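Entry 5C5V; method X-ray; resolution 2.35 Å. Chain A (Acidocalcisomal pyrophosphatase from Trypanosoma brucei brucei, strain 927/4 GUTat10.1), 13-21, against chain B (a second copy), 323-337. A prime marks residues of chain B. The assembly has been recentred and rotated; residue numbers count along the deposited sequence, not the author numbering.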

# COMPACT_ATOMS: atom_id res chain seq x y z
N PHE A 13 -33.94 15.22 -21.91
CA PHE A 13 -35.02 15.39 -20.96
C PHE A 13 -34.46 15.75 -19.57
O PHE A 13 -34.97 16.63 -18.88
CB PHE A 13 -35.87 14.12 -20.91
CG PHE A 13 -37.11 14.24 -20.10
CD1 PHE A 13 -37.09 14.06 -18.73
CD2 PHE A 13 -38.32 14.52 -20.71
CE1 PHE A 13 -38.25 14.17 -17.99
CE2 PHE A 13 -39.47 14.63 -19.97
CZ PHE A 13 -39.44 14.45 -18.61
N SER A 14 -33.39 15.06 -19.18
CA SER A 14 -32.77 15.29 -17.88
C SER A 14 -32.23 16.71 -17.77
O SER A 14 -32.14 17.24 -16.67
CB SER A 14 -31.65 14.29 -17.63
OG SER A 14 -32.19 12.99 -17.50
N ALA A 15 -31.88 17.33 -18.89
CA ALA A 15 -31.40 18.70 -18.84
C ALA A 15 -32.54 19.67 -18.57
O ALA A 15 -32.32 20.85 -18.32
CB ALA A 15 -30.67 19.06 -20.11
N PHE A 16 -33.77 19.17 -18.60
CA PHE A 16 -34.94 20.00 -18.30
C PHE A 16 -35.67 19.49 -17.06
O PHE A 16 -36.67 20.06 -16.66
CB PHE A 16 -35.89 20.06 -19.50
CG PHE A 16 -35.32 20.77 -20.69
CD1 PHE A 16 -35.43 22.14 -20.81
CD2 PHE A 16 -34.67 20.06 -21.69
CE1 PHE A 16 -34.89 22.80 -21.90
CE2 PHE A 16 -34.14 20.71 -22.78
CZ PHE A 16 -34.25 22.08 -22.88
N ASP A 17 -35.18 18.38 -16.52
CA ASP A 17 -35.61 17.84 -15.24
C ASP A 17 -34.35 17.41 -14.44
O ASP A 17 -34.14 16.23 -14.15
CB ASP A 17 -36.57 16.67 -15.45
CG ASP A 17 -36.95 15.98 -14.16
OD1 ASP A 17 -37.09 16.68 -13.13
OD2 ASP A 17 -37.05 14.72 -14.16
N VAL A 18 -33.52 18.39 -14.09
CA VAL A 18 -32.15 18.15 -13.60
C VAL A 18 -32.13 17.43 -12.25
O VAL A 18 -31.19 16.71 -11.89
CB VAL A 18 -31.39 19.49 -13.48
CG1 VAL A 18 -31.22 20.13 -14.85
CG2 VAL A 18 -32.14 20.44 -12.54
N THR A 19 -33.21 17.63 -11.54
CA THR A 19 -33.42 17.13 -10.20
C THR A 19 -34.21 15.82 -10.18
O THR A 19 -34.54 15.30 -9.11
CB THR A 19 -34.09 18.26 -9.40
OG1 THR A 19 -33.10 18.87 -8.57
CG2 THR A 19 -35.31 17.81 -8.61
N HIS A 20 -34.51 15.29 -11.37
CA HIS A 20 -35.25 14.03 -11.53
C HIS A 20 -36.61 14.04 -10.81
O HIS A 20 -36.93 13.11 -10.08
CB HIS A 20 -34.42 12.85 -11.04
CG HIS A 20 -33.19 12.61 -11.86
ND1 HIS A 20 -33.15 12.80 -13.23
CD2 HIS A 20 -31.94 12.22 -11.50
CE1 HIS A 20 -31.93 12.52 -13.67
NE2 HIS A 20 -31.18 12.17 -12.65
N LEU A 21 -37.38 15.10 -11.01
CA LEU A 21 -38.77 15.10 -10.57
C LEU A 21 -39.57 13.99 -11.24
O LEU A 21 -40.60 13.55 -10.72
CB LEU A 21 -39.44 16.44 -10.88
CG LEU A 21 -38.82 17.66 -10.22
CD1 LEU A 21 -39.57 18.93 -10.62
CD2 LEU A 21 -38.73 17.49 -8.70
N ILE B 323 -23.63 14.63 -8.08
CA ILE B 323 -22.79 14.93 -9.23
C ILE B 323 -23.56 14.77 -10.55
O ILE B 323 -23.47 15.61 -11.44
CB ILE B 323 -21.54 14.05 -9.24
CG1 ILE B 323 -20.62 14.46 -8.09
CG2 ILE B 323 -20.81 14.13 -10.59
CD1 ILE B 323 -19.51 13.47 -7.82
N ASP B 324 -24.34 13.69 -10.66
CA ASP B 324 -25.16 13.44 -11.85
C ASP B 324 -26.12 14.60 -12.12
O ASP B 324 -26.24 15.08 -13.25
CB ASP B 324 -25.95 12.14 -11.67
CG ASP B 324 -26.91 11.88 -12.83
OD1 ASP B 324 -26.45 11.81 -13.99
OD2 ASP B 324 -28.13 11.74 -12.59
N GLU B 325 -26.80 15.04 -11.07
CA GLU B 325 -27.75 16.13 -11.18
C GLU B 325 -27.07 17.46 -11.53
O GLU B 325 -27.61 18.23 -12.30
CB GLU B 325 -28.55 16.26 -9.88
CG GLU B 325 -29.45 15.07 -9.63
CD GLU B 325 -30.17 15.14 -8.29
OE1 GLU B 325 -30.00 16.14 -7.54
OE2 GLU B 325 -30.88 14.17 -7.97
N SER B 326 -25.87 17.71 -11.02
CA SER B 326 -25.18 18.93 -11.41
C SER B 326 -24.65 18.85 -12.85
O SER B 326 -24.32 19.86 -13.45
CB SER B 326 -24.03 19.26 -10.46
OG SER B 326 -22.95 18.37 -10.67
N HIS B 327 -24.51 17.63 -13.36
CA HIS B 327 -24.13 17.40 -14.75
C HIS B 327 -25.29 17.81 -15.65
O HIS B 327 -25.11 18.45 -16.67
CB HIS B 327 -23.76 15.93 -14.96
CG HIS B 327 -23.00 15.66 -16.22
ND1 HIS B 327 -21.93 16.41 -16.63
CD2 HIS B 327 -23.13 14.66 -17.14
CE1 HIS B 327 -21.44 15.92 -17.75
NE2 HIS B 327 -22.15 14.85 -18.08
N ASN B 328 -26.50 17.43 -15.23
CA ASN B 328 -27.72 17.83 -15.91
C ASN B 328 -27.86 19.34 -15.95
O ASN B 328 -28.19 19.92 -16.99
CB ASN B 328 -28.94 17.22 -15.24
CG ASN B 328 -28.99 15.73 -15.42
OD1 ASN B 328 -28.44 15.21 -16.37
ND2 ASN B 328 -29.65 15.05 -14.51
N MET B 329 -27.62 19.97 -14.80
CA MET B 329 -27.69 21.43 -14.68
C MET B 329 -26.67 22.07 -15.61
O MET B 329 -26.94 23.10 -16.23
CB MET B 329 -27.44 21.87 -13.23
CG MET B 329 -28.45 21.38 -12.20
SD MET B 329 -27.83 21.53 -10.48
CE MET B 329 -29.13 20.67 -9.62
N TRP B 330 -25.48 21.47 -15.67
CA TRP B 330 -24.43 21.94 -16.57
C TRP B 330 -24.86 21.78 -18.03
O TRP B 330 -24.58 22.63 -18.85
CB TRP B 330 -23.10 21.22 -16.31
CG TRP B 330 -22.08 21.47 -17.41
CD1 TRP B 330 -21.23 22.53 -17.52
CD2 TRP B 330 -21.83 20.64 -18.56
NE1 TRP B 330 -20.47 22.42 -18.66
CE2 TRP B 330 -20.81 21.27 -19.31
CE3 TRP B 330 -22.35 19.43 -19.01
CZ2 TRP B 330 -20.30 20.72 -20.49
CZ3 TRP B 330 -21.84 18.89 -20.19
CH2 TRP B 330 -20.82 19.53 -20.91
N HIS B 331 -25.55 20.68 -18.35
CA HIS B 331 -26.07 20.47 -19.70
C HIS B 331 -27.06 21.58 -20.03
O HIS B 331 -27.04 22.11 -21.14
CB HIS B 331 -26.77 19.10 -19.85
CG HIS B 331 -25.85 17.97 -20.17
ND1 HIS B 331 -25.30 17.77 -21.41
CD2 HIS B 331 -25.39 16.96 -19.39
CE1 HIS B 331 -24.53 16.70 -21.40
NE2 HIS B 331 -24.57 16.18 -20.19
N ASN B 332 -27.91 21.92 -19.07
CA ASN B 332 -28.89 22.98 -19.29
C ASN B 332 -28.22 24.33 -19.47
O ASN B 332 -28.66 25.16 -20.28
CB ASN B 332 -29.90 23.05 -18.13
CG ASN B 332 -31.04 24.02 -18.41
OD1 ASN B 332 -31.06 25.14 -17.90
ND2 ASN B 332 -32.00 23.60 -19.23
N LEU B 333 -27.14 24.55 -18.73
CA LEU B 333 -26.43 25.81 -18.81
C LEU B 333 -25.76 25.99 -20.17
O LEU B 333 -25.96 27.01 -20.85
CB LEU B 333 -25.40 25.91 -17.69
CG LEU B 333 -24.48 27.13 -17.75
CD1 LEU B 333 -25.18 28.36 -17.20
CD2 LEU B 333 -23.18 26.87 -17.00
N LEU B 334 -24.96 25.00 -20.56
CA LEU B 334 -24.11 25.12 -21.75
C LEU B 334 -24.84 24.76 -23.04
O LEU B 334 -24.82 25.53 -23.99
CB LEU B 334 -22.85 24.25 -21.61
CG LEU B 334 -21.87 24.32 -22.80
CD1 LEU B 334 -21.34 25.72 -23.03
CD2 LEU B 334 -20.72 23.36 -22.61
N LYS B 335 -25.43 23.56 -23.08
CA LYS B 335 -26.07 23.05 -24.29
C LYS B 335 -27.37 23.79 -24.60
O LYS B 335 -27.55 24.32 -25.69
CB LYS B 335 -26.36 21.56 -24.17
CG LYS B 335 -25.21 20.73 -23.63
CD LYS B 335 -24.00 20.82 -24.53
CE LYS B 335 -22.96 19.78 -24.13
NZ LYS B 335 -21.73 19.88 -24.98
N VAL B 336 -28.27 23.84 -23.63
CA VAL B 336 -29.57 24.47 -23.82
C VAL B 336 -29.52 25.99 -23.82
O VAL B 336 -30.06 26.63 -24.72
CB VAL B 336 -30.57 24.01 -22.74
CG1 VAL B 336 -31.93 24.67 -22.94
CG2 VAL B 336 -30.70 22.50 -22.76
N ASN B 337 -28.86 26.60 -22.84
CA ASN B 337 -28.90 28.05 -22.77
C ASN B 337 -27.63 28.70 -23.34
O ASN B 337 -27.50 29.91 -23.35
CB ASN B 337 -29.13 28.51 -21.32
CG ASN B 337 -30.55 28.23 -20.84
OD1 ASN B 337 -31.51 28.78 -21.36
ND2 ASN B 337 -30.68 27.38 -19.84

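What is most unusual about this contact is that a short loop, Ala15 to His20, lies against one side of a helix from the second copy with two of its backbone carbonyls facing asparagines there, Ala15 O towards Asn332′ ND2 and Val18 O towards Asn328′ ND2. The principle is a general one. A segment without regular secondary structure can leave a carbonyl group unpaired, and an asparagine on a neighbouring helix may then address it with its amide nitrogen, as Asn328′ does here, though weakly.

Asn328′ and Asn332′, one helical turn apart, both point their CA-to-CB bonds toward the loop. Asn328′, in the m rotamer, donates from ND2 to Val18 O; at 3.5 Å the hydrogen bond is weak, although its angle of 179° is almost perfectly straight. Asn332′ adopts t, and its ND2 lies 2.9 Å from Ala15 O. Asn332′ ND2 also lies over one face of the Phe16 ring, 4.0 Å from Phe16 CE1.

The backbones come closest at Ala15, whose side chain is a single methyl group. Ala15 CA is 4.8 Å from Asn328′ CA, and the methyl group of Ala15 packs with its CB 3.9 Å from His331′ CB. Phe16 reaches the helix differently. Its CA-to-CB bond points away, yet the long ring returns, and Phe16 CZ comes to 3.5 Å from Val336′ CG1. Both Phe16 and Val336′ are buried, as suits apolar groups of this kind.

Val18 gives up the largest area of any residue in the contact, 84 Å². Its branched side chain fits against the helix between Asn328′ and Met329′: Val18 CG1 is 3.7 Å from Asn328′ CB, while Val18 CB is 3.7 Å from Met329′ CG. The extended, flexible methionine chain supplies an apolar surface to match. Val18 O, besides accepting from Asn328′, lies 3.6 Å from Glu325′ CA in a CA-H...O contact, and the aliphatic CG of Glu325′ comes within 3.3 Å of it.

A turn leads up to the last interaction. This type I turn from Asp17 to His20, closed by His20 N donating to Asp17 O at 3.0 Å, is accompanied by a hydrogen bond from Leu21 N to Asp17 OD1 at 2.7 Å. At the end of this turn, the exposed His20 extends its ring to the helix, where His20 NE2 donates to Asp324′ OD2 at 3.1 Å and 168°. The carboxylate oxygen lies at the ring edge, near its plane, where an imidazole N-H points. In all, the two stretches bury 545 Å².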